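YchF GTP-binding protein (Schizosaccharomyces pombe, PDB 1NI3) hydrolyses ATP and, less efficiently, GTP, with magnesium as cofactor, and negatively regulates the G2/M transition of the cell cycle. Local coordinates at residues 21-25 and 87-92; 40-46 and 61-65; 119-125 and 226-232. One frame throughout, in Å; residues are numbered along the deposited sequence.

All three contacts involve one mixed sheet of the OBG-type G domain: contacts 1 and 3 pair its strands, and contact 2 packs a helix end and turn against it. Contact 1 pairs strands 22-27 and 81-90. Contact 2 sets helix 33-42 against strand 60-65, the antiparallel neighbour of strand 81-90; its segments fall between those of contact 1 in sequence, and the centres lie about 12 Å apart. Contact 3 comes later in the chain, beyond strand 22-27, its centre about 13 Å from that of contact 1 and about 18 Å from that of contact 2. Contacts 1 and 3 hold strands that lead into predicted ATP-binding residues, and contact 2 packs the helix after the P-loop.

Contact 1: 21-25 and 87-92; sequences LKTGI and LTVFDI
Thr23 grips Thr88 O with two donors, its backbone N at 3.0 Å and its OG1 at 2.9 Å. The hydroxyl arrives in the carbonyl plane on a lone pair, whereas the amide comes from above that plane. Holding OG1 between the backbone N and the carbonyl carbon (chi1 70°) brings it to the acceptor its own amide uses, while CG2 packs on Leu87 CD1. Phe90 N donates to Thr23 O at 2.7 Å, and Ile25 N to Phe90 O at 2.7 Å. This is parallel pairing within the P-loop NTPase core; strand 22-27 runs on towards the predicted ATP-binding loop, and Asp91 probably opens the DxxG motif of the family. On the face bearing Lys22 and Phe90, the lysine chain bends at chi3 and chi4, and its CD sits at the edge of the phenyl ring. On the other face, Ile25 CG1 meets Val89 CG1 at 3.8 Å. Beyond Gly24, whose CA lies 3.9 Å from Ile92 CD1, the second segment leaves the strand. A water links Leu21 O to Thr88 N. Further out, Asp117 receives a hydrogen bond from Lys22 N, and Thr23 touches Ala118 and Tyr120.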
# COMPACT_ATOMS: atom_id res chain seq x y z
N LEU A 21 1.91 6.39 -5.24
CA LEU A 21 0.78 6.08 -4.36
C LEU A 21 1.38 5.90 -2.96
O LEU A 21 2.52 5.46 -2.83
CB LEU A 21 0.13 4.77 -4.82
CG LEU A 21 -0.35 4.76 -6.26
CD1 LEU A 21 -0.90 3.40 -6.70
CD2 LEU A 21 -1.40 5.83 -6.36
N LYS A 22 0.64 6.25 -1.92
CA LYS A 22 1.17 6.11 -0.56
C LYS A 22 0.22 5.35 0.38
O LYS A 22 -0.96 5.17 0.07
CB LYS A 22 1.47 7.51 0.01
CG LYS A 22 0.31 8.50 -0.12
CD LYS A 22 0.73 9.97 0.01
CE LYS A 22 1.53 10.45 -1.21
NZ LYS A 22 2.82 9.73 -1.38
N THR A 23 0.74 4.88 1.51
CA THR A 23 -0.06 4.14 2.49
C THR A 23 0.05 4.89 3.81
O THR A 23 1.09 5.49 4.11
CB THR A 23 0.49 2.72 2.73
OG1 THR A 23 1.73 2.80 3.44
CG2 THR A 23 0.73 2.01 1.42
N GLY A 24 -1.02 4.85 4.61
CA GLY A 24 -1.02 5.53 5.90
C GLY A 24 -1.38 4.54 6.98
O GLY A 24 -2.10 3.58 6.71
N ILE A 25 -0.85 4.73 8.19
CA ILE A 25 -1.14 3.83 9.30
C ILE A 25 -2.40 4.23 10.10
O ILE A 25 -2.45 5.28 10.74
CB ILE A 25 0.03 3.77 10.26
CG1 ILE A 25 1.28 3.34 9.49
CG2 ILE A 25 -0.30 2.84 11.44
CD1 ILE A 25 2.49 3.04 10.36
N LEU A 87 8.40 2.41 -0.59
CA LEU A 87 6.98 2.44 -0.24
C LEU A 87 6.82 3.57 0.77
O LEU A 87 7.49 3.60 1.81
CB LEU A 87 6.50 1.14 0.44
CG LEU A 87 5.07 1.27 1.01
CD1 LEU A 87 4.08 1.43 -0.12
CD2 LEU A 87 4.71 0.07 1.86
N THR A 88 5.95 4.51 0.45
CA THR A 88 5.70 5.64 1.34
C THR A 88 4.71 5.21 2.44
O THR A 88 3.68 4.57 2.17
CB THR A 88 5.14 6.83 0.54
OG1 THR A 88 6.09 7.19 -0.47
CG2 THR A 88 4.89 8.03 1.44
N VAL A 89 5.03 5.52 3.69
CA VAL A 89 4.17 5.16 4.80
C VAL A 89 3.94 6.38 5.68
O VAL A 89 4.88 6.95 6.23
CB VAL A 89 4.81 4.01 5.61
CG1 VAL A 89 3.85 3.54 6.71
CG2 VAL A 89 5.18 2.87 4.70
N PHE A 90 2.67 6.77 5.82
CA PHE A 90 2.32 7.93 6.63
C PHE A 90 1.79 7.65 8.01
O PHE A 90 0.97 6.74 8.22
CB PHE A 90 1.33 8.83 5.90
CG PHE A 90 1.99 9.86 5.02
CD1 PHE A 90 1.87 9.80 3.64
CD2 PHE A 90 2.77 10.87 5.58
CE1 PHE A 90 2.52 10.72 2.83
CE2 PHE A 90 3.43 11.80 4.77
CZ PHE A 90 3.30 11.73 3.40
N ASP A 91 2.28 8.45 8.96
CA ASP A 91 1.88 8.36 10.35
C ASP A 91 0.68 9.28 10.58
O ASP A 91 0.79 10.37 11.13
CB ASP A 91 3.05 8.77 11.24
CG ASP A 91 2.66 8.84 12.69
OD1 ASP A 91 1.86 7.98 13.13
OD2 ASP A 91 3.16 9.75 13.40
N ILE A 92 -0.48 8.82 10.12
CA ILE A 92 -1.73 9.55 10.24
C ILE A 92 -1.88 10.18 11.63
O ILE A 92 -2.11 11.38 11.75
CB ILE A 92 -2.93 8.61 9.98
CG1 ILE A 92 -2.71 7.87 8.66
CG2 ILE A 92 -4.22 9.42 9.95
CD1 ILE A 92 -2.54 8.79 7.47
O HOH W 1 5.06 4.74 -1.98

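Contact 2: 40-46 and 61-65; sequences ITKSVLG and AKVAV
Val63 fits between Ile40 and Leu45, touching one with each of its methyl branches. Val63 CG1, anti to the backbone N (chi1 -166°), packs on Leu45 CB at 3.6 Å; CG2, on the other branch, meets CG2 of Ile40, and the isoleucine and valine side chains cross at about a right angle. This is the dense part of the contact. Val63 also rests on Ile298 of helix 294-304 and on Val89 in the adjoining strand, which makes it a shared packing point between sheet and helices. At the next residue of helix 33-42, the methyl CG2 of Thr41 reaches CB of Ala61 at 3.9 Å, while its OG1 bonds back to Arg38 O.

The helix ends at Lys42, and Ser43 is the first residue to leave helical geometry. Ile40 O accepts both Ser43 N, at 3.1 Å, and Ser43 OG, at 2.9 Å, the hydroxyl lying in the carbonyl plane on a lone pair. The chain then turns back towards the sheet, and Leu45 O receives Ala64 N at 2.6 Å in a nearly straight bond (172° at the hydrogen), with the donor tilted 29° from the carbonyl plane.

The outer side is more open. Leu45 and Ala64 are partly exposed there, although Leu45 CD2 lies over Ala64, 3.3 Å from Ala64 O and 4.2 Å from Ala64 CB. The CB of Lys62 points away from segment 40-46, and its NZ forms a salt bridge with Glu60.

The arrangement joins the P-loop helix to the edge of the sheet through the turn that follows it. With a single hydrogen bond across it, made by backbone atoms, and otherwise apolar side chains, the contact probably depends mainly on the fit of these side chains and on the exclusion of water around Val63.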
# COMPACT_ATOMS: atom_id res chain seq x y z
N ILE A 40 9.71 1.39 12.07
CA ILE A 40 9.96 1.37 10.64
C ILE A 40 11.08 2.36 10.34
O ILE A 40 12.11 2.00 9.77
CB ILE A 40 8.70 1.79 9.87
CG1 ILE A 40 7.60 0.76 10.07
CG2 ILE A 40 9.03 1.92 8.41
CD1 ILE A 40 6.31 1.16 9.41
N THR A 41 10.87 3.61 10.72
CA THR A 41 11.84 4.68 10.51
C THR A 41 13.22 4.32 11.06
O THR A 41 14.24 4.83 10.58
CB THR A 41 11.38 5.95 11.22
OG1 THR A 41 11.32 5.71 12.63
CG2 THR A 41 9.99 6.35 10.74
N LYS A 42 13.25 3.45 12.06
CA LYS A 42 14.50 3.04 12.72
C LYS A 42 15.23 1.82 12.15
O LYS A 42 16.43 1.68 12.35
CB LYS A 42 14.21 2.81 14.21
CG LYS A 42 15.34 3.25 15.14
CD LYS A 42 15.50 4.78 15.17
CE LYS A 42 16.57 5.25 16.17
NZ LYS A 42 16.81 6.74 16.19
N SER A 43 14.52 0.94 11.44
CA SER A 43 15.13 -0.25 10.88
C SER A 43 16.00 0.10 9.69
O SER A 43 16.16 1.27 9.34
CB SER A 43 14.06 -1.22 10.40
OG SER A 43 13.26 -0.59 9.43
N VAL A 44 16.56 -0.93 9.05
CA VAL A 44 17.40 -0.75 7.88
C VAL A 44 16.56 -0.36 6.68
O VAL A 44 17.03 0.32 5.79
CB VAL A 44 18.15 -2.05 7.53
CG1 VAL A 44 19.18 -2.37 8.60
CG2 VAL A 44 17.16 -3.20 7.40
N LEU A 45 15.31 -0.81 6.68
CA LEU A 45 14.42 -0.52 5.57
C LEU A 45 13.84 0.88 5.58
O LEU A 45 13.61 1.47 4.53
CB LEU A 45 13.28 -1.53 5.52
CG LEU A 45 13.66 -2.98 5.21
CD1 LEU A 45 12.43 -3.85 5.42
CD2 LEU A 45 14.17 -3.10 3.77
N GLY A 46 13.58 1.41 6.76
CA GLY A 46 13.01 2.74 6.85
C GLY A 46 13.97 3.79 7.37
O GLY A 46 13.63 4.97 7.39
N ALA A 61 7.56 8.31 6.15
CA ALA A 61 8.67 7.37 6.13
C ALA A 61 8.78 6.77 4.73
O ALA A 61 7.77 6.36 4.14
CB ALA A 61 8.46 6.28 7.17
N LYS A 62 9.99 6.77 4.18
CA LYS A 62 10.28 6.20 2.86
C LYS A 62 10.91 4.83 3.14
O LYS A 62 12.13 4.75 3.32
CB LYS A 62 11.31 7.04 2.09
CG LYS A 62 10.92 8.48 1.76
CD LYS A 62 9.78 8.54 0.77
CE LYS A 62 9.25 9.95 0.56
NZ LYS A 62 7.93 9.91 -0.13
N VAL A 63 10.12 3.77 3.19
CA VAL A 63 10.68 2.45 3.49
C VAL A 63 11.16 1.76 2.21
O VAL A 63 10.44 1.71 1.21
CB VAL A 63 9.65 1.55 4.19
CG1 VAL A 63 10.32 0.32 4.80
CG2 VAL A 63 8.94 2.35 5.24
N ALA A 64 12.36 1.20 2.25
CA ALA A 64 12.91 0.52 1.09
C ALA A 64 12.17 -0.77 0.83
O ALA A 64 12.00 -1.58 1.74
CB ALA A 64 14.39 0.26 1.28
N VAL A 65 11.72 -0.95 -0.41
CA VAL A 65 11.00 -2.17 -0.78
C VAL A 65 12.00 -3.30 -0.98
O VAL A 65 12.92 -3.19 -1.80
CB VAL A 65 10.24 -2.02 -2.10
CG1 VAL A 65 9.31 -3.19 -2.28
CG2 VAL A 65 9.50 -0.70 -2.13

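Contact 3: 119-125 and 226-232; sequences IYQVVRA and PVIYLVN
Ile119 and Val227 begin a run of parallel strand pairing that continues to Arg124 and Asn232, with seven backbone hydrogen bonds along it. The first is Ile119 N to Pro226 O at 2.9 Å and the last Ala125 N to Asn232 O at 3.0 Å. Between them the N-H donors alternate between the two strands, as in Val123 N to Leu230 O at 2.8 Å.

Apolar contacts form on both faces. Tyr120 lies alongside Ile228, its CE1 3.8 Å from Ile228 CD1. On the other face, Val123 CG2 touches Tyr229 CD2 at 3.7 Å, and Ala125 CB meets Val231 CG1 at 3.6 Å.

Among the polar side chains, Gln121 runs extended beside Tyr229, CG anti to the backbone N (chi1 -177°). Gln121 OE1 sits at the edge of the Tyr229 ring, 3.4 Å from Tyr229 CE2, with amide and ring planes 72° apart, while Val227 CG1 lies over one face of the ring, displaced toward its rim. Asn232 ND2 is hydrogen-bonded to Val31 O, and its OD1 to Val267 N; Asn232 probably begins the NxxE variant of the G4 motif, and Met233, next in the chain, is predicted to bind ATP.

Helices 140-168 and 246-254 cover the Gln121 and Tyr229 face; on the other, Tyr120 OH reaches Ile297 O of helix 294-304. Strand 22-27 flanks strand 118-124, and strand 262-265 flanks strand 227-232.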
# COMPACT_ATOMS: atom_id res chain seq x y z
N ILE A 119 -4.45 1.49 3.36
CA ILE A 119 -4.47 1.55 4.81
C ILE A 119 -3.82 0.37 5.53
O ILE A 119 -4.02 -0.79 5.18
CB ILE A 119 -5.93 1.67 5.31
CG1 ILE A 119 -6.43 3.09 5.15
CG2 ILE A 119 -6.03 1.27 6.77
CD1 ILE A 119 -7.77 3.31 5.70
N TYR A 120 -3.04 0.71 6.54
CA TYR A 120 -2.38 -0.27 7.38
C TYR A 120 -3.13 -0.20 8.70
O TYR A 120 -2.85 0.67 9.52
CB TYR A 120 -0.93 0.13 7.60
CG TYR A 120 0.01 -0.40 6.55
CD1 TYR A 120 0.08 -1.75 6.29
CD2 TYR A 120 0.88 0.45 5.86
CE1 TYR A 120 0.99 -2.26 5.39
CE2 TYR A 120 1.80 -0.05 4.95
CZ TYR A 120 1.85 -1.41 4.72
OH TYR A 120 2.76 -1.94 3.85
N GLN A 121 -4.07 -1.12 8.92
CA GLN A 121 -4.87 -1.12 10.14
C GLN A 121 -4.31 -1.96 11.26
O GLN A 121 -4.38 -3.18 11.23
CB GLN A 121 -6.30 -1.58 9.82
CG GLN A 121 -7.26 -1.55 11.00
CD GLN A 121 -8.69 -1.31 10.55
OE1 GLN A 121 -9.65 -1.77 11.18
NE2 GLN A 121 -8.83 -0.58 9.45
N VAL A 122 -3.77 -1.28 12.27
CA VAL A 122 -3.18 -1.96 13.41
C VAL A 122 -4.20 -2.50 14.43
O VAL A 122 -4.79 -1.74 15.20
CB VAL A 122 -2.24 -1.03 14.17
CG1 VAL A 122 -1.59 -1.78 15.29
CG2 VAL A 122 -1.22 -0.46 13.21
N VAL A 123 -4.37 -3.82 14.46
CA VAL A 123 -5.30 -4.46 15.40
C VAL A 123 -4.56 -4.84 16.68
O VAL A 123 -3.49 -5.45 16.64
CB VAL A 123 -5.94 -5.73 14.78
CG1 VAL A 123 -6.92 -6.35 15.76
CG2 VAL A 123 -6.64 -5.38 13.48
N ARG A 124 -5.14 -4.49 17.83
CA ARG A 124 -4.52 -4.80 19.11
C ARG A 124 -4.88 -6.19 19.62
O ARG A 124 -6.05 -6.55 19.68
CB ARG A 124 -4.90 -3.75 20.15
CG ARG A 124 -4.40 -4.07 21.54
CD ARG A 124 -4.57 -2.86 22.44
NE ARG A 124 -3.96 -3.08 23.75
CZ ARG A 124 -3.75 -2.11 24.63
NH1 ARG A 124 -4.10 -0.86 24.34
NH2 ARG A 124 -3.19 -2.38 25.80
N ALA A 125 -3.86 -6.94 20.00
CA ALA A 125 -4.03 -8.30 20.51
C ALA A 125 -3.17 -8.46 21.76
O ALA A 125 -2.68 -9.55 22.06
CB ALA A 125 -3.60 -9.31 19.47
N PRO A 226 -7.55 -0.20 -0.37
CA PRO A 226 -7.39 -1.52 0.22
C PRO A 226 -6.85 -1.39 1.64
O PRO A 226 -6.24 -0.38 2.00
CB PRO A 226 -6.42 -2.22 -0.73
CG PRO A 226 -5.64 -1.09 -1.32
CD PRO A 226 -6.70 -0.04 -1.56
N VAL A 227 -7.08 -2.41 2.46
CA VAL A 227 -6.63 -2.38 3.84
C VAL A 227 -5.81 -3.61 4.19
O VAL A 227 -6.11 -4.72 3.77
CB VAL A 227 -7.83 -2.30 4.80
CG1 VAL A 227 -7.35 -2.18 6.24
CG2 VAL A 227 -8.72 -1.12 4.43
N ILE A 228 -4.76 -3.40 4.97
CA ILE A 228 -3.89 -4.50 5.38
C ILE A 228 -3.86 -4.51 6.90
O ILE A 228 -3.38 -3.56 7.52
CB ILE A 228 -2.47 -4.29 4.84
CG1 ILE A 228 -2.48 -4.27 3.31
CG2 ILE A 228 -1.57 -5.39 5.38
CD1 ILE A 228 -1.17 -3.78 2.68
N TYR A 229 -4.37 -5.58 7.50
CA TYR A 229 -4.41 -5.69 8.96
C TYR A 229 -3.13 -6.15 9.63
O TYR A 229 -2.60 -7.22 9.33
CB TYR A 229 -5.53 -6.63 9.40
CG TYR A 229 -6.90 -6.09 9.08
CD1 TYR A 229 -7.57 -6.50 7.93
CD2 TYR A 229 -7.51 -5.15 9.90
CE1 TYR A 229 -8.83 -5.98 7.61
CE2 TYR A 229 -8.76 -4.63 9.59
CZ TYR A 229 -9.41 -5.04 8.45
OH TYR A 229 -10.65 -4.52 8.15
N LEU A 230 -2.64 -5.34 10.55
CA LEU A 230 -1.44 -5.69 11.29
C LEU A 230 -1.84 -5.99 12.73
O LEU A 230 -2.06 -5.07 13.52
CB LEU A 230 -0.43 -4.53 11.26
CG LEU A 230 0.10 -4.08 9.90
CD1 LEU A 230 1.13 -2.99 10.11
CD2 LEU A 230 0.72 -5.25 9.14
N VAL A 231 -1.97 -7.28 13.06
CA VAL A 231 -2.35 -7.69 14.41
C VAL A 231 -1.14 -7.62 15.34
O VAL A 231 -0.35 -8.55 15.39
CB VAL A 231 -2.87 -9.14 14.46
CG1 VAL A 231 -3.30 -9.48 15.90
CG2 VAL A 231 -4.04 -9.32 13.53
N ASN A 232 -1.02 -6.52 16.07
CA ASN A 232 0.11 -6.31 16.98
C ASN A 232 -0.07 -7.03 18.31
O ASN A 232 -0.99 -6.72 19.05
CB ASN A 232 0.30 -4.81 17.23
CG ASN A 232 1.48 -4.52 18.12
OD1 ASN A 232 2.50 -5.19 18.04
ND2 ASN A 232 1.35 -3.50 18.97